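Local coordinates for putative phenazine biosynthesis PhzC/PhzF protein (Clostridium difficile, PDB 4DUN) that probably acts as an isomerase of the PhzF family, whose members share the two-lobed diaminopimelate epimerase-like fold, though its substrate is not established, at residues 5-9 / 43-48; 13-17 / 250-254; 134-139 / 147-152; 162-168 / 192-198. The contacts are given in a common frame with arbitrary orientation. Residues are numbered along the deposited sequence.

Interaction 1 (5-9 / 43-48); sequences EYYIV and NNLPET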
loop_
_atom_site.group_PDB
_atom_site.type_symbol
_atom_site.label_atom_id
_atom_site.label_comp_id
_atom_site.label_asym_id
_atom_site.label_seq_id
_atom_site.Cartn_x
_atom_site.Cartn_y
_atom_site.Cartn_z
ATOM N N GLU A 5 -4.557 16.682 10.812
ATOM C CA GLU A 5 -5.726 16.222 10.042
ATOM C C GLU A 5 -5.251 15.378 8.875
ATOM O O GLU A 5 -4.255 15.719 8.227
ATOM C CB GLU A 5 -6.569 17.396 9.537
ATOM C CG GLU A 5 -7.087 18.349 10.591
ATOM C CD GLU A 5 -7.505 19.669 9.969
ATOM O OE1 GLU A 5 -6.766 20.669 10.129
ATOM O OE2 GLU A 5 -8.507 19.671 9.219
ATOM N N TYR A 6 -5.938 14.271 8.608
ATOM C CA TYR A 6 -5.508 13.347 7.558
ATOM C C TYR A 6 -6.715 12.885 6.751
ATOM O O TYR A 6 -7.787 12.617 7.314
ATOM C CB TYR A 6 -4.728 12.153 8.167
ATOM C CG TYR A 6 -4.288 11.157 7.117
ATOM C CD1 TYR A 6 -3.363 11.510 6.138
ATOM C CD2 TYR A 6 -4.885 9.900 7.025
ATOM C CE1 TYR A 6 -3.030 10.635 5.103
ATOM C CE2 TYR A 6 -4.554 9.016 6.000
ATOM C CZ TYR A 6 -3.631 9.392 5.037
ATOM O OH TYR A 6 -3.286 8.527 4.033
ATOM N N TYR A 7 -6.542 12.845 5.423
ATOM C CA TYR A 7 -7.585 12.540 4.460
ATOM C C TYR A 7 -7.080 11.598 3.402
ATOM O O TYR A 7 -5.938 11.736 2.953
ATOM C CB TYR A 7 -8.046 13.847 3.743
ATOM C CG TYR A 7 -8.460 14.967 4.669
ATOM C CD1 TYR A 7 -7.516 15.842 5.207
ATOM C CD2 TYR A 7 -9.799 15.177 4.986
ATOM C CE1 TYR A 7 -7.891 16.866 6.081
ATOM C CE2 TYR A 7 -10.186 16.210 5.841
ATOM C CZ TYR A 7 -9.231 17.053 6.383
ATOM O OH TYR A 7 -9.624 18.068 7.223
ATOM N N ILE A 8 -7.936 10.678 2.959
ATOM C CA ILE A 8 -7.661 9.814 1.808
ATOM C C ILE A 8 -8.636 10.253 0.733
ATOM O O ILE A 8 -9.845 10.212 0.955
ATOM C CB ILE A 8 -7.748 8.294 2.074
ATOM C CG1 ILE A 8 -6.736 7.853 3.151
ATOM C CG2 ILE A 8 -7.531 7.537 0.736
ATOM C CD1 ILE A 8 -6.948 6.396 3.659
ATOM N N VAL A 9 -8.111 10.710 -0.404
ATOM C CA VAL A 9 -8.908 11.288 -1.489
ATOM C C VAL A 9 -8.584 10.607 -2.802
ATOM O O VAL A 9 -7.403 10.415 -3.111
ATOM C CB VAL A 9 -8.594 12.824 -1.580
ATOM C CG1 VAL A 9 -9.273 13.496 -2.785
ATOM C CG2 VAL A 9 -8.948 13.548 -0.277
ATOM N N ASN A 43 1.182 4.943 5.589
ATOM C CA ASN A 43 -0.027 4.997 4.776
ATOM C C ASN A 43 0.003 3.970 3.631
ATOM O O ASN A 43 -1.031 3.364 3.312
ATOM C CB ASN A 43 -0.211 6.395 4.208
ATOM C CG ASN A 43 -0.655 7.375 5.254
ATOM O OD1 ASN A 43 -1.343 7.025 6.212
ATOM N ND2 ASN A 43 -0.321 8.649 5.054
ATOM N N ASN A 44 1.190 3.778 3.024
ATOM C CA ASN A 44 1.422 2.882 1.890
ATOM C C ASN A 44 0.551 3.245 0.664
ATOM O O ASN A 44 0.304 2.404 -0.207
ATOM C CB ASN A 44 1.221 1.401 2.267
ATOM C CG ASN A 44 1.977 0.496 1.331
ATOM O OD1 ASN A 44 3.105 0.818 0.908
ATOM N ND2 ASN A 44 1.340 -0.594 0.909
ATOM N N LEU A 45 0.105 4.507 0.593
ATOM C CA LEU A 45 -0.629 4.980 -0.567
ATOM C C LEU A 45 0.400 5.454 -1.622
ATOM O O LEU A 45 1.534 5.761 -1.255
ATOM C CB LEU A 45 -1.644 6.076 -0.177
ATOM C CG LEU A 45 -2.836 5.588 0.653
ATOM C CD1 LEU A 45 -3.672 6.762 1.160
ATOM C CD2 LEU A 45 -3.704 4.596 -0.147
ATOM N N PRO A 46 0.048 5.474 -2.933
ATOM C CA PRO A 46 1.033 5.855 -3.975
ATOM C C PRO A 46 1.809 7.135 -3.631
ATOM O O PRO A 46 3.032 7.196 -3.803
ATOM C CB PRO A 46 0.167 6.040 -5.216
ATOM C CG PRO A 46 -0.954 5.042 -5.016
ATOM C CD PRO A 46 -1.257 5.096 -3.535
ATOM N N GLU A 47 1.095 8.118 -3.066
ATOM C CA GLU A 47 1.688 9.326 -2.501
ATOM C C GLU A 47 0.901 9.784 -1.295
ATOM O O GLU A 47 -0.330 9.605 -1.249
ATOM C CB GLU A 47 1.726 10.498 -3.519
ATOM C CG GLU A 47 2.807 10.426 -4.593
ATOM C CD GLU A 47 2.478 9.594 -5.819
ATOM O OE1 GLU A 47 1.299 9.199 -5.996
ATOM O OE2 GLU A 47 3.421 9.300 -6.589
ATOM N N THR A 48 1.607 10.417 -0.337
ATOM C CA THR A 48 1.032 11.214 0.747
ATOM C C THR A 48 1.517 12.635 0.514
ATOM O O THR A 48 2.735 12.877 0.442
ATOM C CB THR A 48 1.361 10.709 2.170
ATOM O OG1 THR A 48 0.784 9.413 2.308
ATOM C CG2 THR A 48 0.772 11.635 3.256
HETATM O O HOH W 1 -3.716 5.986 4.961
#
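Residues 5-9 run as an extended strand, while 43-48 begin at the last helical residue, Asn43, turn out of the helix through the positive phi of Asn44 and enter a strand by Thr48. This is the exit of helix 33-43 into strand 47-54, within the beta-alpha-beta crossover between parallel strands 20-27 and 47-54. The backbones stay well apart, Ile8 CA and Leu45 CA at 8.9 Å being the nearest pair, so side chains make the contact. Tyr6 (chi1 t) reaches across: its OH lies 3.4 Å from Leu45 CD1, and Thr48 CG2 lies at the ring edge, 4.3 Å from Tyr6 CE1. Asn43 ND2 donates to Thr48 OG1 (3.1 Å), spanning the turn that holds Glu47, the predicted active-site residue. Met255 of the neighbouring subunit packs on Tyr6. Tyr6 OH and the Asn43 carboxamide, close but not directly bonded, are joined by water 1, 2.7 Å from Tyr6 OH and 2.9 Å from Asn43 OD1, so a buried polar pair is water-bridged beside the apolar Ile8 CG1-Leu45 CD1 contact (3.8 Å).

Interaction 2 (13-17 / 250-254); sequences ATKLF and EAVLF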
loop_
_atom_site.group_PDB
_atom_site.type_symbol
_atom_site.label_atom_id
_atom_site.label_comp_id
_atom_site.label_asym_id
_atom_site.label_seq_id
_atom_site.Cartn_x
_atom_site.Cartn_y
_atom_site.Cartn_z
ATOM N N ALA A 13 -11.779 11.227 -9.982
ATOM C CA ALA A 13 -12.754 10.178 -9.698
ATOM C C ALA A 13 -14.127 10.768 -9.565
ATOM O O ALA A 13 -14.300 11.745 -8.835
ATOM C CB ALA A 13 -12.386 9.429 -8.424
ATOM N N THR A 14 -15.079 10.172 -10.303
ATOM C CA THR A 14 -16.508 10.506 -10.384
ATOM C C THR A 14 -17.260 9.729 -9.288
ATOM O O THR A 14 -18.417 10.059 -9.009
ATOM C CB THR A 14 -17.087 10.188 -11.815
ATOM O OG1 THR A 14 -17.149 8.772 -12.022
ATOM C CG2 THR A 14 -16.279 10.821 -12.976
ATOM N N LYS A 15 -16.593 8.691 -8.677
ATOM C CA LYS A 15 -17.092 7.773 -7.639
ATOM C C LYS A 15 -15.946 7.238 -6.769
ATOM O O LYS A 15 -14.816 7.127 -7.237
ATOM C CB LYS A 15 -17.805 6.554 -8.290
ATOM C CG LYS A 15 -19.035 6.848 -9.162
ATOM C CD LYS A 15 -20.266 7.281 -8.357
ATOM C CE LYS A 15 -21.386 7.815 -9.223
ATOM N NZ LYS A 15 -22.077 6.732 -9.973
ATOM N N LEU A 16 -16.254 6.837 -5.537
ATOM C CA LEU A 16 -15.302 6.217 -4.623
ATOM C C LEU A 16 -14.690 4.964 -5.263
ATOM O O LEU A 16 -15.388 4.270 -6.026
ATOM C CB LEU A 16 -16.079 5.852 -3.344
ATOM C CG LEU A 16 -15.314 5.678 -2.060
ATOM C CD1 LEU A 16 -14.447 6.909 -1.753
ATOM C CD2 LEU A 16 -16.281 5.448 -0.909
ATOM N N PHE A 17 -13.385 4.706 -4.987
ATOM C CA PHE A 17 -12.531 3.573 -5.434
ATOM C C PHE A 17 -12.048 3.698 -6.896
ATOM O O PHE A 17 -11.460 2.753 -7.446
ATOM C CB PHE A 17 -13.229 2.218 -5.238
ATOM C CG PHE A 17 -13.835 2.055 -3.864
ATOM C CD1 PHE A 17 -13.057 2.207 -2.719
ATOM C CD2 PHE A 17 -15.182 1.752 -3.715
ATOM C CE1 PHE A 17 -13.613 2.055 -1.446
ATOM C CE2 PHE A 17 -15.740 1.577 -2.439
ATOM C CZ PHE A 17 -14.956 1.736 -1.313
ATOM N N GLU A 250 -12.535 15.724 -11.022
ATOM C CA GLU A 250 -13.319 15.679 -9.802
ATOM C C GLU A 250 -12.487 14.942 -8.755
ATOM O O GLU A 250 -11.510 14.270 -9.105
ATOM C CB GLU A 250 -14.647 14.930 -10.045
ATOM C CG GLU A 250 -15.581 15.571 -11.060
ATOM C CD GLU A 250 -16.792 14.711 -11.373
ATOM O OE1 GLU A 250 -17.326 14.051 -10.448
ATOM O OE2 GLU A 250 -17.198 14.680 -12.558
ATOM N N ALA A 251 -12.850 15.072 -7.493
ATOM C CA ALA A 251 -12.221 14.300 -6.409
ATOM C C ALA A 251 -13.306 13.801 -5.468
ATOM O O ALA A 251 -14.386 14.410 -5.382
ATOM C CB ALA A 251 -11.183 15.122 -5.659
ATOM N N VAL A 252 -13.035 12.675 -4.793
ATOM C CA VAL A 252 -13.968 12.047 -3.844
ATOM C C VAL A 252 -13.232 11.769 -2.521
ATOM O O VAL A 252 -12.112 11.259 -2.545
ATOM C CB VAL A 252 -14.592 10.721 -4.390
ATOM C CG1 VAL A 252 -15.649 10.175 -3.425
ATOM C CG2 VAL A 252 -15.191 10.888 -5.777
ATOM N N LEU A 253 -13.885 12.032 -1.383
ATOM C CA LEU A 253 -13.309 11.739 -0.056
ATOM C C LEU A 253 -13.611 10.301 0.323
ATOM O O LEU A 253 -14.775 9.902 0.336
ATOM C CB LEU A 253 -13.879 12.699 1.014
ATOM C CG LEU A 253 -13.384 12.486 2.457
ATOM C CD1 LEU A 253 -11.903 12.790 2.578
ATOM C CD2 LEU A 253 -14.195 13.300 3.436
ATOM N N PHE A 254 -12.570 9.531 0.681
ATOM C CA PHE A 254 -12.757 8.160 1.157
ATOM C C PHE A 254 -12.777 8.114 2.687
ATOM O O PHE A 254 -13.613 7.435 3.274
ATOM C CB PHE A 254 -11.641 7.221 0.616
ATOM C CG PHE A 254 -11.579 5.877 1.322
ATOM C CD1 PHE A 254 -12.640 4.975 1.235
ATOM C CD2 PHE A 254 -10.450 5.508 2.052
ATOM C CE1 PHE A 254 -12.569 3.722 1.864
ATOM C CE2 PHE A 254 -10.379 4.251 2.680
ATOM C CZ PHE A 254 -11.441 3.373 2.587
HETATM O O HOH W 2 -16.823 12.606 -7.998
#
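Leu16 CD1 fills the middle of the contact, 3.9 Å from Val252 CG1 and 3.7 Å from Phe254 CB, with the edge of the Phe254 ring close by. Val252 points at the loop, and its CG2 lies beneath the backbone of 13-15, 3.3 Å from Ala13 O and 4.1 Å from Ala13 CB. At one end Phe17 CE1 touches Phe254 CE1 at 3.9 Å; the positive phi of Phe17 marks a sharp bend of the chain there. The loop 13-17 joins the antiparallel strands 4-11 and 20-27 and folds over strand 244-259, the neighbour of 4-11 on its other side in the sheet. Asp10 OD2 accepts from Phe17 N, and Ile261 of the second subunit packs on Leu16. At the polar end, Ala13 N donates to Glu250 O (3.2 Å), the direct backbone bond between the segments. Water 2 then bridges their edge, donating to Ala13 O at 2.8 Å and to Glu250 OE1 at 2.9 Å, while Glu250 OE1 also lies 3.6 Å from Thr14 CA.

Interaction 3 (134-139 / 147-152); sequences IGCVPS and LILLLN
The irregular connection 134-139 leads from helix 128-133 into a beta hairpin of strands 140-143 and 147-150, and lies over one face of the extended strand 147-150. Ile134 (chi1 p, chi2 t) points at the strand, CG2 3.8 Å from Leu147 CD2 and CB 3.8 Å from Leu149 CD1; its O accepts from Tyr160 OH. Gly135 leaves the helix with phi/psi 65/33, and Cys136 is nearly fully extended (-169/170, chi1 p), putting SG 3.8 Å from Leu149 CD1 and 3.9 Å from Leu151 CD2. Val137 turns its side chain away, but its O takes a bond from water 3 (2.9 Å), which weakly accepts from Asn152 N. Pro138 (-77/160) and Leu151 have the nearest CA atoms, 4.9 Å apart; Pro138 CB lies 3.3 Å from Leu150 O and 4.2 Å from Leu149 CB. Leu149 (chi1 m, chi2 t) thus sits under Ile134, Cys136 and Pro138. At Ser139 (chi1 m), N donates to Leu150 O at 2.7 Å, and OG donates to Asn152 OD1 at 2.5 Å.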
loop_
_atom_site.group_PDB
_atom_site.type_symbol
_atom_site.label_atom_id
_atom_site.label_comp_id
_atom_site.label_asym_id
_atom_site.label_seq_id
_atom_site.Cartn_x
_atom_site.Cartn_y
_atom_site.Cartn_z
ATOM N N ILE A 134 8.094 -2.913 -27.228
ATOM C CA ILE A 134 6.809 -2.252 -26.942
ATOM C C ILE A 134 5.624 -3.222 -26.746
ATOM O O ILE A 134 4.613 -2.815 -26.165
ATOM C CB ILE A 134 6.463 -1.147 -27.972
ATOM C CG1 ILE A 134 6.420 -1.694 -29.423
ATOM C CG2 ILE A 134 7.421 0.060 -27.810
ATOM C CD1 ILE A 134 5.826 -0.720 -30.422
ATOM N N GLY A 135 5.754 -4.465 -27.209
ATOM C CA GLY A 135 4.742 -5.501 -27.025
ATOM C C GLY A 135 3.408 -5.263 -27.700
ATOM O O GLY A 135 2.364 -5.633 -27.154
ATOM N N CYS A 136 3.434 -4.606 -28.875
ATOM C CA CYS A 136 2.259 -4.312 -29.701
ATOM C C CYS A 136 2.735 -3.804 -31.051
ATOM O O CYS A 136 3.931 -3.549 -31.222
ATOM C CB CYS A 136 1.328 -3.304 -29.012
ATOM S SG CYS A 136 2.060 -1.663 -28.773
ATOM N N VAL A 137 1.808 -3.683 -32.017
ATOM C CA VAL A 137 2.090 -3.114 -33.331
ATOM C C VAL A 137 1.205 -1.862 -33.448
ATOM O O VAL A 137 0.029 -1.944 -33.820
ATOM C CB VAL A 137 1.953 -4.080 -34.538
ATOM C CG1 VAL A 137 2.336 -3.367 -35.841
ATOM C CG2 VAL A 137 2.815 -5.328 -34.352
ATOM N N PRO A 138 1.760 -0.691 -33.098
ATOM C CA PRO A 138 0.956 0.538 -33.140
ATOM C C PRO A 138 0.760 1.095 -34.547
ATOM O O PRO A 138 1.522 0.756 -35.456
ATOM C CB PRO A 138 1.758 1.519 -32.272
ATOM C CG PRO A 138 3.157 1.053 -32.366
ATOM C CD PRO A 138 3.127 -0.438 -32.606
ATOM N N SER A 139 -0.275 1.938 -34.729
ATOM C CA SER A 139 -0.543 2.612 -36.004
ATOM C C SER A 139 0.547 3.655 -36.250
ATOM O O SER A 139 1.046 3.787 -37.367
ATOM C CB SER A 139 -1.915 3.285 -35.986
ATOM O OG SER A 139 -2.910 2.437 -35.442
ATOM N N LEU A 147 6.941 7.845 -24.148
ATOM C CA LEU A 147 6.751 7.237 -25.464
ATOM C C LEU A 147 5.254 7.091 -25.683
ATOM O O LEU A 147 4.542 6.630 -24.780
ATOM C CB LEU A 147 7.455 5.875 -25.562
ATOM C CG LEU A 147 7.326 5.126 -26.887
ATOM C CD1 LEU A 147 8.041 5.871 -28.027
ATOM C CD2 LEU A 147 7.928 3.709 -26.763
ATOM N N ILE A 148 4.763 7.533 -26.845
ATOM C CA ILE A 148 3.329 7.490 -27.124
ATOM C C ILE A 148 3.071 6.509 -28.256
ATOM O O ILE A 148 3.582 6.699 -29.366
ATOM C CB ILE A 148 2.781 8.904 -27.437
ATOM C CG1 ILE A 148 3.082 9.869 -26.251
ATOM C CG2 ILE A 148 1.265 8.853 -27.748
ATOM C CD1 ILE A 148 3.136 11.300 -26.613
ATOM N N LEU A 149 2.253 5.489 -27.972
ATOM C CA LEU A 149 1.892 4.454 -28.946
ATOM C C LEU A 149 0.444 4.582 -29.321
ATOM O O LEU A 149 -0.448 4.394 -28.481
ATOM C CB LEU A 149 2.180 3.032 -28.396
ATOM C CG LEU A 149 3.599 2.781 -27.803
ATOM C CD1 LEU A 149 3.704 1.388 -27.180
ATOM C CD2 LEU A 149 4.695 3.004 -28.847
ATOM N N LEU A 150 0.201 4.953 -30.578
ATOM C CA LEU A 150 -1.160 5.071 -31.076
ATOM C C LEU A 150 -1.660 3.694 -31.476
ATOM O O LEU A 150 -1.114 3.080 -32.397
ATOM C CB LEU A 150 -1.256 6.079 -32.249
ATOM C CG LEU A 150 -2.630 6.146 -32.942
ATOM C CD1 LEU A 150 -3.676 6.847 -32.054
ATOM C CD2 LEU A 150 -2.536 6.798 -34.295
ATOM N N LEU A 151 -2.710 3.206 -30.795
ATOM C CA LEU A 151 -3.300 1.912 -31.137
ATOM C C LEU A 151 -4.526 2.132 -32.026
ATOM O O LEU A 151 -4.968 3.264 -32.173
ATOM C CB LEU A 151 -3.623 1.088 -29.884
ATOM C CG LEU A 151 -2.448 0.811 -28.904
ATOM C CD1 LEU A 151 -2.868 -0.190 -27.818
ATOM C CD2 LEU A 151 -1.192 0.270 -29.624
ATOM N N ASN A 152 -5.038 1.064 -32.659
ATOM C CA ASN A 152 -6.116 1.164 -33.642
ATOM C C ASN A 152 -7.534 1.250 -33.060
ATOM O O ASN A 152 -8.470 1.518 -33.815
ATOM C CB ASN A 152 -6.022 -0.001 -34.623
ATOM C CG ASN A 152 -4.893 0.172 -35.608
ATOM O OD1 ASN A 152 -4.864 1.125 -36.397
ATOM N ND2 ASN A 152 -3.925 -0.733 -35.585
HETATM O O HOH W 3 -2.575 -0.945 -33.206
#

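Interaction 4 (162-168 / 192-198); sequences PNYAQLR and FCPELDS
A short helix, 164-167, rests beside the turn that follows strand 187-193, where 194-196 have helical phi/psi and Asp197 positive phi (55/40); Tyr164 CA and Pro194 CA are 5.0 Å apart, Pro162 CA and Phe192 CA 7.5 Å. Asn163 is the N-cap, its OD1 accepting from Gln166 N. Pro162 lies over the face of the Phe192 ring (chi1 m) as a CH-pi contact, CB 4.2 Å from the ring centroid. Tyr164 (chi1 m) wedges its ring between Phe192 and the turn: CE1 lies 4.1 Å from Phe192 CB, and Asp197 CA makes a CH-pi contact over one face, 4.0 Å from the Tyr164 centroid. The hollow it enters is shaped by a G1 beta bulge, in which Asp197 and Ser198 both face Cys193 in the hairpin of strands 187-193 and 198-200. The side chain of Cys193 lies about 8 Å from that of Glu47, predicted to be in the active site, and about 4 Å from a bound BTB, probably from the crystallisation liquor. Leu167 sets CB 3.7 Å from Pro194 CG. Arg168 (m, t, m) folds over Pro194, CG 3.6 Å from Pro194 CB, and NH1 donates to Pro194 O (2.9 Å) and to Asp197 OD1 (2.8 Å, a salt bridge).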
loop_
_atom_site.group_PDB
_atom_site.type_symbol
_atom_site.label_atom_id
_atom_site.label_comp_id
_atom_site.label_asym_id
_atom_site.label_seq_id
_atom_site.Cartn_x
_atom_site.Cartn_y
_atom_site.Cartn_z
ATOM N N PRO A 162 0.907 -5.102 -20.002
ATOM C CA PRO A 162 2.317 -4.692 -19.992
ATOM C C PRO A 162 3.273 -5.783 -19.526
ATOM O O PRO A 162 2.960 -6.578 -18.632
ATOM C CB PRO A 162 2.335 -3.500 -19.022
ATOM C CG PRO A 162 1.170 -3.758 -18.100
ATOM C CD PRO A 162 0.120 -4.393 -18.968
ATOM N N ASN A 163 4.448 -5.808 -20.165
ATOM C CA ASN A 163 5.584 -6.651 -19.813
ATOM C C ASN A 163 6.615 -5.668 -19.293
ATOM O O ASN A 163 7.322 -5.054 -20.095
ATOM C CB ASN A 163 6.066 -7.459 -21.029
ATOM C CG ASN A 163 7.200 -8.415 -20.731
ATOM O OD1 ASN A 163 8.145 -8.118 -19.986
ATOM N ND2 ASN A 163 7.180 -9.562 -21.380
ATOM N N TYR A 164 6.636 -5.422 -17.967
ATOM C CA TYR A 164 7.496 -4.361 -17.421
ATOM C C TYR A 164 8.983 -4.593 -17.629
ATOM O O TYR A 164 9.699 -3.607 -17.808
ATOM C CB TYR A 164 7.204 -4.070 -15.949
ATOM C CG TYR A 164 5.816 -3.514 -15.740
ATOM C CD1 TYR A 164 5.461 -2.261 -16.240
ATOM C CD2 TYR A 164 4.830 -4.269 -15.113
ATOM C CE1 TYR A 164 4.175 -1.750 -16.068
ATOM C CE2 TYR A 164 3.540 -3.770 -14.936
ATOM C CZ TYR A 164 3.220 -2.508 -15.410
ATOM O OH TYR A 164 1.945 -2.024 -15.256
ATOM N N ALA A 165 9.436 -5.862 -17.668
ATOM C CA ALA A 165 10.845 -6.207 -17.901
ATOM C C ALA A 165 11.293 -5.689 -19.273
ATOM O O ALA A 165 12.363 -5.089 -19.381
ATOM C CB ALA A 165 11.052 -7.715 -17.804
ATOM N N GLN A 166 10.443 -5.869 -20.296
ATOM C CA GLN A 166 10.708 -5.407 -21.657
ATOM C C GLN A 166 10.611 -3.873 -21.748
ATOM O O GLN A 166 11.492 -3.246 -22.336
ATOM C CB GLN A 166 9.751 -6.077 -22.663
ATOM C CG GLN A 166 9.985 -7.582 -22.853
ATOM C CD GLN A 166 11.238 -7.882 -23.637
ATOM O OE1 GLN A 166 12.356 -7.824 -23.114
ATOM N NE2 GLN A 166 11.078 -8.227 -24.907
ATOM N N LEU A 167 9.571 -3.273 -21.132
ATOM C CA LEU A 167 9.361 -1.823 -21.144
ATOM C C LEU A 167 10.495 -1.069 -20.419
ATOM O O LEU A 167 10.859 0.024 -20.851
ATOM C CB LEU A 167 7.986 -1.456 -20.555
ATOM C CG LEU A 167 6.739 -1.964 -21.327
ATOM C CD1 LEU A 167 5.461 -1.557 -20.603
ATOM C CD2 LEU A 167 6.724 -1.475 -22.783
ATOM N N ARG A 168 11.106 -1.674 -19.380
ATOM C CA ARG A 168 12.234 -1.059 -18.670
ATOM C C ARG A 168 13.455 -0.856 -19.588
ATOM O O ARG A 168 14.300 -0.007 -19.296
ATOM C CB ARG A 168 12.640 -1.908 -17.464
ATOM C CG ARG A 168 11.879 -1.556 -16.212
ATOM C CD ARG A 168 12.475 -2.186 -14.963
ATOM N NE ARG A 168 12.336 -3.643 -14.934
ATOM C CZ ARG A 168 11.257 -4.301 -14.516
ATOM N NH1 ARG A 168 10.176 -3.638 -14.124
ATOM N NH2 ARG A 168 11.250 -5.627 -14.490
ATOM N N PHE A 192 1.997 3.474 -18.328
ATOM C CA PHE A 192 2.784 2.453 -17.635
ATOM C C PHE A 192 4.110 3.015 -17.127
ATOM O O PHE A 192 4.831 3.706 -17.865
ATOM C CB PHE A 192 3.022 1.232 -18.558
ATOM C CG PHE A 192 1.710 0.663 -19.068
ATOM C CD1 PHE A 192 0.899 -0.111 -18.242
ATOM C CD2 PHE A 192 1.264 0.945 -20.356
ATOM C CE1 PHE A 192 -0.339 -0.590 -18.693
ATOM C CE2 PHE A 192 0.025 0.473 -20.803
ATOM C CZ PHE A 192 -0.763 -0.303 -19.968
ATOM N N CYS A 193 4.422 2.695 -15.848
ATOM C CA CYS A 193 5.628 3.101 -15.127
ATOM C C CYS A 193 6.523 1.867 -14.972
ATOM O O CYS A 193 6.360 1.104 -14.004
ATOM C CB CYS A 193 5.262 3.715 -13.777
ATOM S SG CYS A 193 3.937 4.943 -13.865
ATOM N N PRO A 194 7.437 1.633 -15.947
ATOM C CA PRO A 194 8.223 0.389 -15.939
ATOM C C PRO A 194 9.115 0.188 -14.712
ATOM O O PRO A 194 9.199 -0.942 -14.224
ATOM C CB PRO A 194 9.048 0.489 -17.230
ATOM C CG PRO A 194 8.215 1.390 -18.128
ATOM C CD PRO A 194 7.718 2.420 -17.171
ATOM N N GLU A 195 9.728 1.262 -14.187
ATOM C CA GLU A 195 10.614 1.129 -13.030
ATOM C C GLU A 195 9.814 0.944 -11.740
ATOM O O GLU A 195 10.335 0.363 -10.788
ATOM C CB GLU A 195 11.590 2.310 -12.921
ATOM C CG GLU A 195 12.714 2.255 -13.945
ATOM C CD GLU A 195 13.710 1.112 -13.813
ATOM O OE1 GLU A 195 13.970 0.658 -12.674
ATOM O OE2 GLU A 195 14.248 0.684 -14.860
ATOM N N LEU A 196 8.548 1.393 -11.723
ATOM C CA LEU A 196 7.667 1.212 -10.577
ATOM C C LEU A 196 6.910 -0.133 -10.674
ATOM O O LEU A 196 6.230 -0.506 -9.713
ATOM C CB LEU A 196 6.673 2.392 -10.460
ATOM C CG LEU A 196 7.259 3.770 -10.085
ATOM C CD1 LEU A 196 6.215 4.867 -10.232
ATOM C CD2 LEU A 196 7.807 3.781 -8.651
ATOM N N ASP A 197 7.029 -0.860 -11.826
ATOM C CA ASP A 197 6.322 -2.131 -12.107
ATOM C C ASP A 197 4.792 -1.932 -11.923
ATOM O O ASP A 197 4.100 -2.780 -11.354
ATOM C CB ASP A 197 6.835 -3.275 -11.204
ATOM C CG ASP A 197 8.023 -4.053 -11.730
ATOM O OD1 ASP A 197 7.914 -4.626 -12.836
ATOM O OD2 ASP A 197 9.032 -4.165 -10.994
ATOM N N SER A 198 4.276 -0.778 -12.365
ATOM C CA SER A 198 2.867 -0.477 -12.145
ATOM C C SER A 198 2.265 0.350 -13.252
ATOM O O SER A 198 2.969 1.026 -14.015
ATOM C CB SER A 198 2.700 0.265 -10.817
ATOM O OG SER A 198 3.386 1.504 -10.847
HETATM O O HOH W 4 8.740 -7.160 -13.768
HETATM O O HOH W 5 14.007 1.843 -17.301
#

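In the fold
From the N terminus, strand 4-11 enters interaction 1, which closes a loop of 33 residues at 43-48. Before that loop is complete, 13-17 opens interaction 2, which closes at 250-254 near the end of the chain, so the two cross. They also touch, through a probable hydrogen bond between Ile8 O and Phe254 N (2.8 Å), and both meet the second subunit. Interactions 3 and 4 follow in series within the long span of interaction 2, their centres about 15 Å apart, and Ile134 O packs against Leu167 CD2 at 4.2 Å. Interaction 3 lies across the chain's centre from interaction 1, about 34 Å between centres. All four reach the branched, curled sheet, 1 and 2 at strands 4-11 and 244-259, 3 and 4 around 147-150 and 187-193.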